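PDB 3EGR: phenylacetate-CoA oxygenase subunit PaaB from Ralstonia eutropha JMP134, which probably serves as a small non-catalytic subunit of the multicomponent oxygenase that epoxidises the aromatic ring of phenylacetyl-CoA in bacterial phenylacetate degradation. Local coordinates for residues A[7-12]-A[25-30]; A[11-16]-A[54-59]. All blocks are in the same frame, centred on the assembly; numbering follows the deposited sequence.

Strand 9-15 is the middle strand of a three-stranded antiparallel sheet, and the two contacts are its two flanks: contact 1 pairs its first half with strand 23-29 in a hairpin, contact 2 pairs residues from Glu-11 onward with strand 52-57, which follows helix 33-45. Their centres lie about 8 Å apart, and Glu-11 and Val-12 belong to both. The seam is direct, Leu-9 O lying 3.0 Å from Ser-58 N in a probable hydrogen bond. Helix 33-45 packs against the face bearing Val-12, Leu-28 and Val-55. The opposite face, with Phe-13, Trp-54 and Val-56, meets a third subunit, so one sheet serves both core and assembly.

Contact 1 (A[7-12]-A[25-30]); sequences WPLWEV and CGSLHA
Residues 25-29 and 9-12 are the two arms of an antiparallel beta hairpin, their short axes 4.6 Å apart at closest approach. At Cys-25 the backbone N-H runs almost straight (171°) to Val-12 O, while SG, tucked between its own backbone N and C, lies against Val-12 CG1. Gly-26 offers its carbonyl O to Val-12 N; its extended backbone, with positive phi, would press a beta carbon onto the carbonyl O of Cys-25, a conformation suited to glycine. Ser-27 gives its hydroxyl proton to Glu-11 OE1 at 2.7 Å, reaching it from above the carboxylate plane. The glutamate chain is bent at chi2, and the same OE1 also accepts a hydrogen bond from His-24; two donors thus hold OE1, which would favour a charged carboxylate, though a thiocyanate anion beside OE2 would work against it. Leu-28 and Trp-10 form a hydrogen-bonded pair, with Trp-10 N to Leu-28 O at 2.8 Å and Leu-28 N to Trp-10 O at 3.0 Å. The Leu-28 side chain, CG lying between N and C (chi1 53°), brings CD1 against Trp-10 CB and crosses Val-12 at about a right angle, on the face covered by helix 33-45. His-29 lies on the other face beside Leu-9, whose CG is anti to the backbone N (chi1 -172°). This places Leu-9 CD1 over the imidazole face, 3.6 Å from the His-29 ring centroid, a CH-pi contact offset toward the rim; NE2 has a weak hydrogen bond to Glu-6 of the second subunit. At the open end of the hairpin, Ala-30 N-H bonds to Pro-8 O, and Ala-30 CB touches the pyrrole part of Trp-10. The indole N-H completes the fixing of that ring, Trp-10 NE1 reaching Ala-30 O at 3.0 Å from above the carbonyl plane.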
ATOM      1  N   TRP A   7      -7.018 -12.903   5.240  1.00 21.81           N
ATOM      2  CA  TRP A   7      -5.938 -13.538   4.496  1.00 22.16           C
ATOM      3  C   TRP A   7      -5.880 -12.956   3.092  1.00 24.19           C
ATOM      4  O   TRP A   7      -6.183 -13.640   2.108  1.00 25.31           O
ATOM      5  CB  TRP A   7      -6.167 -15.039   4.389  1.00 21.35           C
ATOM      6  CG  TRP A   7      -5.924 -15.786   5.647  1.00 20.91           C
ATOM      7  CD1 TRP A   7      -6.691 -15.769   6.766  1.00 18.89           C
ATOM      8  CD2 TRP A   7      -4.841 -16.684   5.912  1.00 21.23           C
ATOM      9  NE1 TRP A   7      -6.149 -16.578   7.716  1.00 18.75           N
ATOM     10  CE2 TRP A   7      -5.021 -17.167   7.219  1.00 19.77           C
ATOM     11  CE3 TRP A   7      -3.746 -17.139   5.162  1.00 21.95           C
ATOM     12  CZ2 TRP A   7      -4.149 -18.087   7.804  1.00 20.31           C
ATOM     13  CZ3 TRP A   7      -2.873 -18.044   5.741  1.00 21.01           C
ATOM     14  CH2 TRP A   7      -3.082 -18.512   7.053  1.00 21.28           C
ATOM     15  N   PRO A   8      -5.480 -11.688   2.987  1.00 23.73           N
ATOM     16  CA  PRO A   8      -5.442 -11.044   1.687  1.00 23.64           C
ATOM     17  C   PRO A   8      -4.412 -11.668   0.733  1.00 23.84           C
ATOM     18  O   PRO A   8      -3.559 -12.472   1.157  1.00 22.84           O
ATOM     19  CB  PRO A   8      -5.062  -9.601   2.036  1.00 23.76           C
ATOM     20  CG  PRO A   8      -4.340  -9.707   3.326  1.00 23.75           C
ATOM     21  CD  PRO A   8      -5.029 -10.791   4.065  1.00 23.39           C
ATOM     22  N   LEU A   9      -4.521 -11.283  -0.542  1.00 22.36           N
ATOM     23  CA  LEU A   9      -3.670 -11.788  -1.614  1.00 21.44           C
ATOM     24  C   LEU A   9      -2.384 -10.970  -1.695  1.00 22.30           C
ATOM     25  O   LEU A   9      -2.409  -9.747  -1.544  1.00 24.87           O
ATOM     26  CB  LEU A   9      -4.416 -11.735  -2.957  1.00 18.97           C
ATOM     27  CG  LEU A   9      -3.702 -12.411  -4.143  1.00 18.85           C
ATOM     28  CD1 LEU A   9      -3.771 -13.960  -3.972  1.00 16.54           C
ATOM     29  CD2 LEU A   9      -4.289 -11.958  -5.472  1.00 11.83           C
ATOM     30  N   TRP A  10      -1.266 -11.663  -1.916  1.00 22.88           N
ATOM     31  CA  TRP A  10       0.070 -11.057  -2.039  1.00 21.34           C
ATOM     32  C   TRP A  10       0.691 -11.519  -3.334  1.00 21.83           C
ATOM     33  O   TRP A  10       0.525 -12.673  -3.732  1.00 22.65           O
ATOM     34  CB  TRP A  10       0.978 -11.478  -0.877  1.00 21.53           C
ATOM     35  CG  TRP A  10       0.402 -11.106   0.467  1.00 22.54           C
ATOM     36  CD1 TRP A  10      -0.611 -11.743   1.107  1.00 23.66           C
ATOM     37  CD2 TRP A  10       0.782 -10.005   1.309  1.00 21.52           C
ATOM     38  NE1 TRP A  10      -0.891 -11.114   2.284  1.00 24.52           N
ATOM     39  CE2 TRP A  10      -0.056 -10.038   2.431  1.00 22.32           C
ATOM     40  CE3 TRP A  10       1.750  -9.001   1.225  1.00 23.14           C
ATOM     41  CZ2 TRP A  10       0.037  -9.104   3.470  1.00 21.17           C
ATOM     42  CZ3 TRP A  10       1.837  -8.060   2.268  1.00 22.60           C
ATOM     43  CH2 TRP A  10       0.993  -8.135   3.372  1.00 21.49           C
ATOM     44  N   GLU A  11       1.376 -10.619  -4.021  1.00 23.08           N
ATOM     45  CA  GLU A  11       2.175 -11.022  -5.162  1.00 24.33           C
ATOM     46  C   GLU A  11       3.612 -11.217  -4.696  1.00 25.14           C
ATOM     47  O   GLU A  11       4.119 -10.461  -3.849  1.00 25.03           O
ATOM     48  CB  GLU A  11       2.104  -9.989  -6.282  1.00 26.26           C
ATOM     49  CG  GLU A  11       0.698  -9.736  -6.824  1.00 25.92           C
ATOM     50  CD  GLU A  11       0.007 -10.986  -7.299  1.00 26.84           C
ATOM     51  OE1 GLU A  11       0.680 -11.930  -7.772  1.00 28.34           O
ATOM     52  OE2 GLU A  11      -1.230 -11.023  -7.217  1.00 28.30           O
ATOM     53  N   VAL A  12       4.253 -12.243  -5.250  1.00 24.36           N
ATOM     54  CA  VAL A  12       5.585 -12.644  -4.843  1.00 23.78           C
ATOM     55  C   VAL A  12       6.552 -12.450  -6.012  1.00 24.68           C
ATOM     56  O   VAL A  12       6.304 -12.929  -7.121  1.00 26.19           O
ATOM     57  CB  VAL A  12       5.582 -14.132  -4.432  1.00 22.48           C
ATOM     58  CG1 VAL A  12       6.984 -14.617  -4.065  1.00 20.67           C
ATOM     59  CG2 VAL A  12       4.620 -14.350  -3.288  1.00 21.80           C
ATOM     60  N   CYS A  25       6.727 -14.551  -9.597  1.00 26.39           N
ATOM     61  CA  CYS A  25       6.649 -16.006  -9.683  1.00 27.04           C
ATOM     62  C   CYS A  25       5.309 -16.595  -9.220  1.00 26.13           C
ATOM     63  O   CYS A  25       5.092 -17.791  -9.349  1.00 26.23           O
ATOM     64  CB  CYS A  25       7.826 -16.637  -8.926  1.00 28.07           C
ATOM     65  SG  CYS A  25       7.832 -16.306  -7.178  1.00 32.97           S
ATOM     66  N   GLY A  26       4.404 -15.758  -8.712  1.00 26.53           N
ATOM     67  CA  GLY A  26       3.074 -16.211  -8.327  1.00 25.22           C
ATOM     68  C   GLY A  26       2.458 -15.374  -7.235  1.00 26.06           C
ATOM     69  O   GLY A  26       2.942 -14.267  -6.935  1.00 26.23           O
ATOM     70  N   SER A  27       1.400 -15.933  -6.637  1.00 26.81           N
ATOM     71  CA  SER A  27       0.590 -15.278  -5.605  1.00 28.02           C
ATOM     72  C   SER A  27       0.419 -16.202  -4.438  1.00 27.19           C
ATOM     73  O   SER A  27       0.606 -17.402  -4.581  1.00 29.12           O
ATOM     74  CB  SER A  27      -0.808 -14.999  -6.132  1.00 29.93           C
ATOM     75  OG  SER A  27      -0.724 -14.175  -7.271  1.00 35.23           O
ATOM     76  N   LEU A  28       0.038 -15.650  -3.293  1.00 24.68           N
ATOM     77  CA  LEU A  28      -0.412 -16.454  -2.177  1.00 23.26           C
ATOM     78  C   LEU A  28      -1.220 -15.606  -1.200  1.00 23.35           C
ATOM     79  O   LEU A  28      -1.121 -14.382  -1.208  1.00 24.74           O
ATOM     80  CB  LEU A  28       0.775 -17.144  -1.483  1.00 24.22           C
ATOM     81  CG  LEU A  28       1.958 -16.287  -1.036  1.00 25.22           C
ATOM     82  CD1 LEU A  28       1.533 -15.329   0.069  1.00 22.58           C
ATOM     83  CD2 LEU A  28       3.125 -17.180  -0.585  1.00 24.81           C
ATOM     84  N   HIS A  29      -2.042 -16.262  -0.385  1.00 21.17           N
ATOM     85  CA  HIS A  29      -2.800 -15.580   0.654  1.00 21.03           C
ATOM     86  C   HIS A  29      -2.129 -15.736   1.999  1.00 20.75           C
ATOM     87  O   HIS A  29      -1.742 -16.849   2.373  1.00 20.44           O
ATOM     88  CB  HIS A  29      -4.215 -16.137   0.744  1.00 22.05           C
ATOM     89  CG  HIS A  29      -5.043 -15.876  -0.474  1.00 21.18           C
ATOM     90  ND1 HIS A  29      -5.057 -16.728  -1.555  1.00 21.06           N
ATOM     91  CD2 HIS A  29      -5.867 -14.852  -0.789  1.00 20.87           C
ATOM     92  CE1 HIS A  29      -5.868 -16.246  -2.479  1.00 21.82           C
ATOM     93  NE2 HIS A  29      -6.362 -15.102  -2.046  1.00 21.11           N
ATOM     94  N   ALA A  30      -2.011 -14.623   2.727  1.00 20.81           N
ATOM     95  CA  ALA A  30      -1.321 -14.604   4.030  1.00 19.93           C
ATOM     96  C   ALA A  30      -1.864 -13.495   4.908  1.00 18.50           C
ATOM     97  O   ALA A  30      -2.397 -12.508   4.413  1.00 18.94           O
ATOM     98  CB  ALA A  30       0.184 -14.441   3.848  1.00 19.44           C
TER

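Contact 2 (A[11-16]-A[54-59]); sequences EVFVRS and WVVPST. With SCN (thiocyanate ion), chain C.
Four backbone hydrogen bonds join the strands in two reciprocal pairs. Phe-13 and Trp-54 exchange the straighter ones, Trp-54 N to Phe-13 O at 2.7 Å (176°) and Phe-13 N to Trp-54 O at 2.8 Å; Glu-11 and Val-56 exchange the others, Glu-11 N reaching Val-56 O at 2.6 Å. Between them Val-12 faces Val-55 as a non-hydrogen-bonded pair, their CA atoms directed at Trp-54 O and Glu-11 O respectively. Apolar contacts lie on both faces of the antiparallel pairing of strand 52-57, outermost within the chain, with the central strand 9-15. Phe-13 has its CG anti to the carbonyl carbon (chi1 -53°); its ring crosses Val-56 obliquely, Phe-13 CE1 meeting Val-56 CG2 at 3.8 Å, and its CB meets Trp-54 CB while the indole swings outward, stacking on His-22. On the helix face Val-12 CG2 and Val-55 CG1 touch loosely. Phe-13 stacks on Phe-13 of a third subunit, and Trp-54 and Val-55 pair with a strand of that chain, continuing the sheet across the interface. Where Glu-11 meets Ser-58, Glu-11 OE2 has a weak contact, 3.1 Å, with Ser-58 OG, while OE1 is taken by His-24. A thiocyanate ion, probably from the crystallisation liquor, sits beside both side chains, its N atom next to Glu-11 OE2.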
ATOM      1  N   GLU A  11       1.376 -10.619  -4.021  1.00 23.08           N
ATOM      2  CA  GLU A  11       2.175 -11.022  -5.162  1.00 24.33           C
ATOM      3  C   GLU A  11       3.612 -11.217  -4.696  1.00 25.14           C
ATOM      4  O   GLU A  11       4.119 -10.461  -3.849  1.00 25.03           O
ATOM      5  CB  GLU A  11       2.104  -9.989  -6.282  1.00 26.26           C
ATOM      6  CG  GLU A  11       0.698  -9.736  -6.824  1.00 25.92           C
ATOM      7  CD  GLU A  11       0.007 -10.986  -7.299  1.00 26.84           C
ATOM      8  OE1 GLU A  11       0.680 -11.930  -7.772  1.00 28.34           O
ATOM      9  OE2 GLU A  11      -1.230 -11.023  -7.217  1.00 28.30           O
ATOM     10  N   VAL A  12       4.253 -12.243  -5.250  1.00 24.36           N
ATOM     11  CA  VAL A  12       5.585 -12.644  -4.843  1.00 23.78           C
ATOM     12  C   VAL A  12       6.552 -12.450  -6.012  1.00 24.68           C
ATOM     13  O   VAL A  12       6.304 -12.929  -7.121  1.00 26.19           O
ATOM     14  CB  VAL A  12       5.582 -14.132  -4.432  1.00 22.48           C
ATOM     15  CG1 VAL A  12       6.984 -14.617  -4.065  1.00 20.67           C
ATOM     16  CG2 VAL A  12       4.620 -14.350  -3.288  1.00 21.80           C
ATOM     17  N   PHE A  13       7.662 -11.771  -5.747  1.00 24.95           N
ATOM     18  CA  PHE A  13       8.720 -11.575  -6.734  1.00 23.56           C
ATOM     19  C   PHE A  13      10.005 -12.095  -6.130  1.00 23.27           C
ATOM     20  O   PHE A  13      10.298 -11.789  -4.973  1.00 22.46           O
ATOM     21  CB  PHE A  13       8.890 -10.088  -7.068  1.00 23.65           C
ATOM     22  CG  PHE A  13       7.612  -9.403  -7.481  1.00 23.99           C
ATOM     23  CD1 PHE A  13       6.701  -8.972  -6.534  1.00 24.40           C
ATOM     24  CD2 PHE A  13       7.324  -9.183  -8.813  1.00 24.72           C
ATOM     25  CE1 PHE A  13       5.530  -8.347  -6.907  1.00 24.35           C
ATOM     26  CE2 PHE A  13       6.149  -8.560  -9.188  1.00 24.81           C
ATOM     27  CZ  PHE A  13       5.255  -8.147  -8.233  1.00 24.57           C
ATOM     28  N   VAL A  14      10.774 -12.857  -6.914  1.00 23.06           N
ATOM     29  CA  VAL A  14      12.028 -13.450  -6.450  1.00 22.70           C
ATOM     30  C   VAL A  14      13.200 -13.085  -7.362  1.00 24.83           C
ATOM     31  O   VAL A  14      13.055 -13.029  -8.583  1.00 25.63           O
ATOM     32  CB  VAL A  14      11.932 -14.977  -6.406  1.00 21.50           C
ATOM     33  CG1 VAL A  14      13.289 -15.570  -6.161  1.00 20.24           C
ATOM     34  CG2 VAL A  14      10.962 -15.413  -5.341  1.00 19.61           C
ATOM     35  N   ARG A  15      14.360 -12.830  -6.767  1.00 26.08           N
ATOM     36  CA  ARG A  15      15.588 -12.699  -7.528  1.00 26.63           C
ATOM     37  C   ARG A  15      16.530 -13.774  -7.064  1.00 26.53           C
ATOM     38  O   ARG A  15      16.948 -13.775  -5.915  1.00 26.34           O
ATOM     39  CB  ARG A  15      16.234 -11.343  -7.308  1.00 27.87           C
ATOM     40  CG  ARG A  15      17.480 -11.132  -8.142  1.00 28.66           C
ATOM     41  CD  ARG A  15      18.115  -9.814  -7.805  1.00 30.20           C
ATOM     42  NE  ARG A  15      18.632  -9.820  -6.439  1.00 31.41           N
ATOM     43  CZ  ARG A  15      18.793  -8.738  -5.678  1.00 32.78           C
ATOM     44  NH1 ARG A  15      18.499  -7.516  -6.122  1.00 32.08           N
ATOM     45  NH2 ARG A  15      19.263  -8.885  -4.443  1.00 33.88           N
ATOM     46  N   SER A  16      16.878 -14.672  -7.976  1.00 27.71           N
ATOM     47  CA  SER A  16      17.692 -15.829  -7.655  1.00 28.05           C
ATOM     48  C   SER A  16      19.130 -15.428  -7.342  1.00 28.32           C
ATOM     49  O   SER A  16      19.510 -14.272  -7.543  1.00 26.67           O
ATOM     50  CB  SER A  16      17.654 -16.797  -8.820  1.00 27.28           C
ATOM     51  OG  SER A  16      18.202 -16.170  -9.953  1.00 27.43           O
ATOM     52  N   TRP A  54      10.569 -10.526  -2.579  1.00 20.50           N
ATOM     53  CA  TRP A  54       9.692  -9.377  -2.336  1.00 20.26           C
ATOM     54  C   TRP A  54       8.241  -9.831  -2.331  1.00 20.75           C
ATOM     55  O   TRP A  54       7.803 -10.531  -3.260  1.00 21.33           O
ATOM     56  CB  TRP A  54       9.835  -8.324  -3.433  1.00 19.50           C
ATOM     57  CG  TRP A  54      11.109  -7.559  -3.446  1.00 19.24           C
ATOM     58  CD1 TRP A  54      12.123  -7.633  -2.538  1.00 20.32           C
ATOM     59  CD2 TRP A  54      11.487  -6.550  -4.391  1.00 19.16           C
ATOM     60  NE1 TRP A  54      13.121  -6.745  -2.870  1.00 21.42           N
ATOM     61  CE2 TRP A  54      12.755  -6.067  -4.003  1.00 19.86           C
ATOM     62  CE3 TRP A  54      10.878  -6.009  -5.531  1.00 19.62           C
ATOM     63  CZ2 TRP A  54      13.431  -5.078  -4.717  1.00 18.52           C
ATOM     64  CZ3 TRP A  54      11.549  -5.014  -6.242  1.00 19.23           C
ATOM     65  CH2 TRP A  54      12.817  -4.568  -5.834  1.00 19.39           C
ATOM     66  N   VAL A  55       7.503  -9.424  -1.300  1.00 20.55           N
ATOM     67  CA  VAL A  55       6.065  -9.614  -1.259  1.00 20.28           C
ATOM     68  C   VAL A  55       5.370  -8.257  -1.254  1.00 22.66           C
ATOM     69  O   VAL A  55       5.848  -7.284  -0.650  1.00 24.09           O
ATOM     70  CB  VAL A  55       5.601 -10.474  -0.044  1.00 19.88           C
ATOM     71  CG1 VAL A  55       6.145 -11.899  -0.162  1.00 18.28           C
ATOM     72  CG2 VAL A  55       5.965  -9.819   1.304  1.00 19.35           C
ATOM     73  N   VAL A  56       4.231  -8.215  -1.937  1.00 24.03           N
ATOM     74  CA  VAL A  56       3.450  -6.998  -2.129  1.00 23.77           C
ATOM     75  C   VAL A  56       1.977  -7.364  -2.078  1.00 24.05           C
ATOM     76  O   VAL A  56       1.539  -8.283  -2.790  1.00 23.37           O
ATOM     77  CB  VAL A  56       3.720  -6.380  -3.509  1.00 23.55           C
ATOM     78  CG1 VAL A  56       3.096  -5.029  -3.594  1.00 23.94           C
ATOM     79  CG2 VAL A  56       5.212  -6.314  -3.761  1.00 24.17           C
ATOM     80  N   PRO A  57       1.201  -6.670  -1.229  1.00 24.21           N
ATOM     81  CA  PRO A  57      -0.226  -6.908  -1.281  1.00 23.83           C
ATOM     82  C   PRO A  57      -0.735  -6.522  -2.657  1.00 23.05           C
ATOM     83  O   PRO A  57      -0.328  -5.478  -3.181  1.00 22.75           O
ATOM     84  CB  PRO A  57      -0.792  -5.975  -0.201  1.00 24.91           C
ATOM     85  CG  PRO A  57       0.275  -5.076   0.181  1.00 23.90           C
ATOM     86  CD  PRO A  57       1.569  -5.672  -0.212  1.00 24.18           C
ATOM     87  N   SER A  58      -1.585  -7.376  -3.229  0.50 22.37           N
ATOM     88  CA  SER A  58      -2.204  -7.152  -4.534  0.50 22.71           C
ATOM     89  C   SER A  58      -2.772  -5.743  -4.713  0.50 22.52           C
ATOM     90  O   SER A  58      -2.594  -5.119  -5.757  0.50 24.04           O
ATOM     91  CB  SER A  58      -3.330  -8.167  -4.756  0.50 24.11           C
ATOM     92  OG  SER A  58      -2.821  -9.449  -5.079  0.50 25.39           O
ATOM     93  N   THR A  59      -3.440  -5.238  -3.684  1.00 21.45           N
ATOM     94  CA  THR A  59      -4.065  -3.939  -3.756  1.00 19.13           C
ATOM     95  C   THR A  59      -3.068  -2.834  -4.039  1.00 18.35           C
ATOM     96  O   THR A  59      -3.449  -1.768  -4.447  1.00 22.03           O
ATOM     97  CB  THR A  59      -4.873  -3.643  -2.483  1.00 19.51           C
ATOM     98  OG1 THR A  59      -4.060  -3.871  -1.313  1.00 20.60           O
ATOM     99  CG2 THR A  59      -6.107  -4.546  -2.464  1.00 17.53           C
TER
HETATM  100  S   SCN C  96      -2.826  -6.857 -10.318  1.00 69.85           S
HETATM  101  C   SCN C  96      -2.417  -8.386  -9.449  1.00 64.03           C
HETATM  102  N   SCN C  96      -2.327  -9.014  -8.301  1.00 64.28           N